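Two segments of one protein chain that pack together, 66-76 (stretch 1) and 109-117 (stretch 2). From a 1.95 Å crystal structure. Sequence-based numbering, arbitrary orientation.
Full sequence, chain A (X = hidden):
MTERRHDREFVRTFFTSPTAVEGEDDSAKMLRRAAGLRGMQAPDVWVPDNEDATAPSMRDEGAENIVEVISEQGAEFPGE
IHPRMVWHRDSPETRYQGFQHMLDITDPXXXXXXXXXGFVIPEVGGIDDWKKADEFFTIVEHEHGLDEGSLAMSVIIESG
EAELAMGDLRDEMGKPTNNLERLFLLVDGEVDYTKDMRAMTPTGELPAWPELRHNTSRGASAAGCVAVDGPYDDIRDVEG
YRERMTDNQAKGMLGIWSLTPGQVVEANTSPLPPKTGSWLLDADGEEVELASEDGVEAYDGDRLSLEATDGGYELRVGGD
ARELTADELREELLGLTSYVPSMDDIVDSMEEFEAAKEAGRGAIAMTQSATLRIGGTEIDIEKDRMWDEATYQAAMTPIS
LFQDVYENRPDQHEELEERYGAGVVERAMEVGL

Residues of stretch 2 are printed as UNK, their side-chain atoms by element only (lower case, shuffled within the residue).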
ATOM      1  N   ILE A  66      -7.020  36.851 -11.226  1.00 40.45           N
ATOM      2  CA  ILE A  66      -5.947  36.550 -10.291  1.00 38.64           C
ATOM      3  C   ILE A  66      -4.984  37.691 -10.113  1.00 38.44           C
ATOM      4  O   ILE A  66      -4.575  38.037  -9.002  1.00 40.53           O
ATOM      5  CB  ILE A  66      -5.098  35.253 -10.763  1.00 40.30           C
ATOM      6  CG1 ILE A  66      -5.929  34.006 -10.518  1.00 39.64           C
ATOM      7  CG2 ILE A  66      -3.811  35.197  -9.959  1.00 38.13           C
ATOM      8  CD1 ILE A  66      -5.424  32.669 -11.305  1.00 40.62           C
ATOM      9  N   VAL A  67      -4.508  38.256 -11.206  1.00 40.74           N
ATOM     10  CA  VAL A  67      -3.590  39.396 -11.057  1.00 43.35           C
ATOM     11  C   VAL A  67      -4.241  40.583 -10.300  1.00 43.45           C
ATOM     12  O   VAL A  67      -3.664  41.161  -9.371  1.00 43.10           O
ATOM     13  CB  VAL A  67      -3.058  39.944 -12.396  1.00 44.07           C
ATOM     14  CG1 VAL A  67      -2.263  41.267 -12.168  1.00 46.59           C
ATOM     15  CG2 VAL A  67      -2.169  38.958 -13.092  1.00 43.65           C
ATOM     16  N   GLU A  68      -5.469  40.892 -10.681  1.00 46.56           N
ATOM     17  CA  GLU A  68      -6.218  42.035 -10.084  1.00 47.97           C
ATOM     18  C   GLU A  68      -6.485  41.879  -8.588  1.00 47.69           C
ATOM     19  O   GLU A  68      -6.101  42.768  -7.802  1.00 49.27           O
ATOM     20  CB  GLU A  68      -7.527  42.163 -10.865  1.00 49.23           C
ATOM     21  CG  GLU A  68      -8.284  43.497 -10.763  1.00 57.46           C
ATOM     22  CD  GLU A  68      -9.756  43.348 -11.126  1.00 64.80           C
ATOM     23  OE1 GLU A  68     -10.153  42.702 -12.121  1.00 68.92           O
ATOM     24  OE2 GLU A  68     -10.576  43.902 -10.372  1.00 72.30           O
ATOM     25  N   VAL A  69      -7.086  40.753  -8.176  1.00 44.54           N
ATOM     26  CA  VAL A  69      -7.319  40.532  -6.751  1.00 44.00           C
ATOM     27  C   VAL A  69      -6.081  40.449  -5.886  1.00 43.73           C
ATOM     28  O   VAL A  69      -6.021  41.053  -4.796  1.00 42.56           O
ATOM     29  CB  VAL A  69      -8.199  39.323  -6.465  1.00 44.39           C
ATOM     30  CG1 VAL A  69      -8.279  39.103  -4.953  1.00 43.30           C
ATOM     31  CG2 VAL A  69      -9.553  39.465  -7.193  1.00 47.04           C
ATOM     32  N   ILE A  70      -5.053  39.717  -6.332  1.00 40.14           N
ATOM     33  CA  ILE A  70      -3.892  39.573  -5.460  1.00 39.41           C
ATOM     34  C   ILE A  70      -3.113  40.894  -5.390  1.00 40.65           C
ATOM     35  O   ILE A  70      -2.450  41.223  -4.387  1.00 42.49           O
ATOM     36  CB  ILE A  70      -2.911  38.416  -6.008  1.00 39.35           C
ATOM     37  CG1 ILE A  70      -3.633  37.075  -5.918  1.00 40.69           C
ATOM     38  CG2 ILE A  70      -1.647  38.404  -5.193  1.00 35.98           C
ATOM     39  CD1 ILE A  70      -2.754  35.845  -6.239  1.00 49.78           C
ATOM     40  N   SER A  71      -3.101  41.570  -6.523  1.00 40.88           N
ATOM     41  CA  SER A  71      -2.622  42.966  -6.577  1.00 47.98           C
ATOM     42  C   SER A  71      -3.177  43.840  -5.412  1.00 47.04           C
ATOM     43  O   SER A  71      -2.449  44.358  -4.543  1.00 48.16           O
ATOM     44  CB  SER A  71      -3.120  43.553  -7.911  1.00 45.86           C
ATOM     45  OG  SER A  71      -2.160  44.501  -8.324  1.00 54.74           O
ATOM     46  N   GLU A  72      -4.493  43.874  -5.352  1.00 49.73           N
ATOM     47  CA  GLU A  72      -5.249  44.758  -4.422  1.00 51.54           C
ATOM     48  C   GLU A  72      -5.320  44.260  -2.984  1.00 53.30           C
ATOM     49  O   GLU A  72      -5.237  45.069  -2.039  1.00 53.35           O
ATOM     50  CB  GLU A  72      -6.638  45.009  -4.994  1.00 53.07           C
ATOM     51  CG  GLU A  72      -6.565  45.718  -6.344  1.00 52.89           C
ATOM     52  CD  GLU A  72      -7.858  45.707  -7.154  1.00 55.05           C
ATOM     53  OE1 GLU A  72      -8.804  44.977  -6.817  1.00 56.43           O
ATOM     54  OE2 GLU A  72      -7.966  46.416  -8.185  1.00 56.12           O
ATOM     55  N   GLN A  73      -5.371  42.934  -2.808  1.00 50.61           N
ATOM     56  CA  GLN A  73      -5.585  42.330  -1.484  1.00 48.70           C
ATOM     57  C   GLN A  73      -4.555  41.377  -0.921  1.00 50.60           C
ATOM     58  O   GLN A  73      -4.645  40.976   0.247  1.00 50.32           O
ATOM     59  CB  GLN A  73      -6.894  41.550  -1.482  1.00 48.94           C
ATOM     60  CG  GLN A  73      -8.029  42.455  -1.845  1.00 47.30           C
ATOM     61  CD  GLN A  73      -9.384  41.858  -1.623  1.00 44.34           C
ATOM     62  OE1 GLN A  73     -10.087  41.713  -2.586  1.00 43.54           O
ATOM     63  NE2 GLN A  73      -9.756  41.508  -0.390  1.00 49.07           N
ATOM     64  N   GLY A  74      -3.596  40.968  -1.747  1.00 50.56           N
ATOM     65  CA  GLY A  74      -2.740  39.885  -1.319  1.00 50.23           C
ATOM     66  C   GLY A  74      -1.826  40.346  -0.222  1.00 49.58           C
ATOM     67  O   GLY A  74      -1.408  39.535   0.593  1.00 47.22           O
ATOM     68  N   ALA A  75      -1.542  41.645  -0.140  1.00 51.49           N
ATOM     69  CA  ALA A  75      -0.623  42.110   0.898  1.00 50.08           C
ATOM     70  C   ALA A  75      -0.952  41.700   2.324  1.00 50.40           C
ATOM     71  O   ALA A  75      -0.025  41.413   3.099  1.00 49.46           O
ATOM     72  CB  ALA A  75      -0.371  43.615   0.818  1.00 51.14           C
ATOM     73  N   GLU A  76      -2.229  41.652   2.692  1.00 50.86           N
ATOM     74  CA  GLU A  76      -2.520  41.278   4.101  1.00 51.69           C
ATOM     75  C   GLU A  76      -3.241  39.937   4.164  1.00 51.33           C
ATOM     76  O   GLU A  76      -3.855  39.675   5.196  1.00 49.55           O
ATOM     77  CB  GLU A  76      -3.388  42.253   4.938  1.00 52.75           C
ATOM     78  CG  GLU A  76      -2.780  43.605   5.368  1.00 54.27           C
ATOM     79  CD  GLU A  76      -3.008  44.596   4.264  1.00 61.44           C
ATOM     80  OE1 GLU A  76      -3.886  44.272   3.411  1.00 65.79           O
ATOM     81  OE2 GLU A  76      -2.268  45.603   4.187  1.00 63.59           O
ATOM     82  N   UNK A 109       5.603  44.448 -12.725  1.00 55.22           N
ATOM     83  CA  UNK A 109       4.883  45.687 -12.996  1.00 59.00           C
ATOM     84  C   UNK A 109       3.423  45.579 -12.560  1.00 58.27           C
ATOM     85  O   UNK A 109       2.809  46.603 -12.259  1.00 57.03           O
ATOM     86  o   UNK A 109       6.146  48.585 -16.231  1.00 83.78           O
ATOM     87  o   UNK A 109       6.652  46.605 -17.091  1.00 79.64           O
ATOM     88  c   UNK A 109       6.319  46.766 -14.743  1.00 66.96           C
ATOM     89  c   UNK A 109       6.394  47.359 -16.123  1.00 77.06           C
ATOM     90  c   UNK A 109       4.983  46.074 -14.486  1.00 59.01           C
ATOM     91  N   UNK A 110       2.856  44.372 -12.489  1.00 55.63           N
ATOM     92  CA  UNK A 110       1.424  44.272 -12.154  1.00 53.54           C
ATOM     93  C   UNK A 110       1.069  44.162 -10.682  1.00 51.03           C
ATOM     94  O   UNK A 110      -0.107  44.176 -10.329  1.00 51.25           O
ATOM     95  c   UNK A 110       0.879  43.783 -14.470  1.00 58.25           C
ATOM     96  c   UNK A 110      -1.917  43.090 -15.364  1.00 79.77           C
ATOM     97  n   UNK A 110      -0.840  42.357 -15.646  1.00 75.95           N
ATOM     98  c   UNK A 110       0.680  43.281 -13.050  1.00 54.07           C
ATOM     99  n   UNK A 110      -3.114  42.523 -15.480  1.00 81.17           N
ATOM    100  c   UNK A 110       0.549  42.812 -15.587  1.00 68.74           C
ATOM    101  n   UNK A 110      -1.817  44.368 -14.991  1.00 78.71           N
ATOM    102  N   UNK A 111       2.084  44.075  -9.833  1.00 49.40           N
ATOM    103  CA  UNK A 111       1.913  44.042  -8.402  1.00 47.93           C
ATOM    104  C   UNK A 111       1.323  42.797  -7.754  1.00 48.69           C
ATOM    105  O   UNK A 111       1.077  42.805  -6.542  1.00 48.02           O
ATOM    106  N   UNK A 112       1.069  41.737  -8.521  1.00 46.95           N
ATOM    107  CA  UNK A 112       0.688  40.472  -7.886  1.00 46.70           C
ATOM    108  C   UNK A 112       1.830  39.582  -7.332  1.00 45.10           C
ATOM    109  O   UNK A 112       1.661  38.995  -6.250  1.00 44.40           O
ATOM    110  c   UNK A 112      -0.285  39.730  -8.755  1.00 45.76           C
ATOM    111  N   UNK A 113       3.010  39.556  -7.966  1.00 43.56           N
ATOM    112  CA  UNK A 113       4.028  38.513  -7.721  1.00 43.57           C
ATOM    113  C   UNK A 113       4.689  38.610  -6.365  1.00 44.83           C
ATOM    114  O   UNK A 113       5.034  37.587  -5.716  1.00 40.63           O
ATOM    115  c   UNK A 113       5.120  38.449  -8.831  1.00 44.80           C
ATOM    116  c   UNK A 113       5.977  37.172  -8.632  1.00 48.61           C
ATOM    117  c   UNK A 113       6.009  39.710  -8.856  1.00 44.14           C
ATOM    118  N   UNK A 114       4.803  39.860  -5.879  1.00 43.02           N
ATOM    119  CA  UNK A 114       5.278  40.071  -4.535  1.00 42.53           C
ATOM    120  C   UNK A 114       4.431  39.385  -3.465  1.00 41.13           C
ATOM    121  O   UNK A 114       4.954  39.171  -2.378  1.00 40.96           O
ATOM    122  c   UNK A 114       4.499  42.484  -4.965  1.00 50.66           C
ATOM    123  o   UNK A 114       4.046  42.395  -7.295  1.00 57.26           O
ATOM    124  c   UNK A 114       4.869  42.722  -6.433  1.00 57.15           C
ATOM    125  c   UNK A 114       5.470  41.587  -4.223  1.00 46.19           C
ATOM    126  o   UNK A 114       5.945  43.253  -6.790  1.00 66.09           O
ATOM    127  N   UNK A 115       3.172  39.032  -3.736  1.00 40.79           N
ATOM    128  CA  UNK A 115       2.348  38.343  -2.737  1.00 41.16           C
ATOM    129  C   UNK A 115       2.042  36.848  -3.073  1.00 42.63           C
ATOM    130  O   UNK A 115       1.154  36.226  -2.463  1.00 41.32           O
ATOM    131  c   UNK A 115       2.049  42.474  -1.648  1.00 45.34           C
ATOM    132  c   UNK A 115       0.784  41.591  -3.214  1.00 47.69           C
ATOM    133  c   UNK A 115       1.198  40.583  -2.405  1.00 42.11           C
ATOM    134  n   UNK A 115       1.976  41.171  -1.436  1.00 46.54           N
ATOM    135  n   UNK A 115       1.320  42.754  -2.713  1.00 46.02           N
ATOM    136  c   UNK A 115       1.013  39.096  -2.510  1.00 42.77           C
ATOM    137  N   UNK A 116       2.740  36.307  -4.070  1.00 39.82           N
ATOM    138  CA  UNK A 116       2.558  34.902  -4.534  1.00 40.53           C
ATOM    139  C   UNK A 116       3.747  34.061  -4.056  1.00 37.01           C
ATOM    140  O   UNK A 116       4.880  34.412  -4.269  1.00 35.25           O
ATOM    141  c   UNK A 116       2.413  34.818  -6.051  1.00 40.44           C
ATOM    142  c   UNK A 116       1.037  35.416  -6.346  1.00 42.20           C
ATOM    143  c   UNK A 116       0.640  35.447  -7.786  1.00 39.35           C
ATOM    144  c   UNK A 116       2.382  33.358  -6.584  1.00 44.42           C
ATOM    145  N   UNK A 117       3.498  32.986  -3.332  1.00 36.31           N
ATOM    146  CA  UNK A 117       4.617  32.190  -2.885  1.00 36.95           C
ATOM    147  C   UNK A 117       4.957  31.064  -3.899  1.00 36.32           C
ATOM    148  O   UNK A 117       6.021  30.457  -3.730  1.00 36.95           O
ATOM    149  c   UNK A 117       4.264  31.501  -1.573  1.00 36.70           C
ATOM    150  n   UNK A 117       5.527  33.009   1.533  1.00 52.12           N
ATOM    151  c   UNK A 117       4.568  33.854   1.186  1.00 48.32           C
ATOM    152  c   UNK A 117       4.674  32.267  -0.347  1.00 42.53           C
ATOM    153  n   UNK A 117       4.019  33.414   0.066  1.00 44.91           N
ATOM    154  c   UNK A 117       5.603  32.001   0.597  1.00 45.89           C
TER
HETATM  155  O   HOH W   1       0.136  44.973  -5.152  1.00 58.15           O

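Position 109 carries three side-chain carbons in a row, the third bearing two oxygens, and lies out of reach of stretch 1. An unbranched chain ending in a carboxylate at this length is Glu-109.

At position 110, three carbons lead to a nitrogen and then to a carbon carrying two further nitrogens, a guanidinium. One of its faces lies under Val-67 CG1. This is Arg-110, whose NH2 comes within 3.6 Å of Val-67 CG1. Its backbone serves as well: Ser-71 OG donates a hydrogen bond to Arg-110 O at 2.9 Å.

Position 111 has no side-chain atoms, and its phi of 71° suits a residue without CB. It is Gly-111, and an ideal CB here would sit a tight 3.3 Å from Ser-71 OG. The main chain thus passes close to the helix, with Gly-111 O 3.7 Å from Ser-71 CA.

Position 112 has a single side-chain carbon, CB, 4.0 Å from Ile-70 CB and 4.2 Å from Val-67 CG1. It is Ala-112, a small methyl group fitted where the backbones are near, with Ala-112 CA 4.3 Å from Ser-71 CA.

Position 113 shows one carbon forked into two, pointing away from stretch 1 and making no contact with it. The three-carbon fork is Val-113.

Three carbons, the last with two oxygens, appear at position 114. The side chain starts sideways and its end comes nearer, yet it makes no contact with stretch 1. It is Glu-114.

Position 115 has one carbon followed by a five-membered ring of three carbons and two nitrogens, with Gly-74 C and Ala-75 CA over one ring face. The imidazole is that of His-115; its ND1 is 3.6 Å from Ala-75 CA and its CG 3.7 Å from Gly-74 C. A CB on Gly-74 would clash with His-115 CB, at 3.0 Å.

Position 116 has four carbons, forked at the first with one arm two carbons long, and the tip of that arm meets the side chain of Ile-70. This is Ile-116, with its CD1 3.8 Å from Ile-70 CD1.

Position 117 again holds one carbon and a ring of three carbons and two nitrogens, but out of reach of stretch 1. It is His-117.

The contact joins one side of a helix to an irregular segment. Val-67 and Ile-70 supply apolar surface for Ala-112 and Ile-116, while His-115 covers the backbone at Gly-74 and Ala-75. Besides the Ser-71 hydrogen bond, water 1 donates to both Ser-71 O and Gly-111 O, each at 2.7 Å from its oxygen, bridging two acceptors that could not bond directly.

Stretch 2, residues 109-117: ERGAVEHIH
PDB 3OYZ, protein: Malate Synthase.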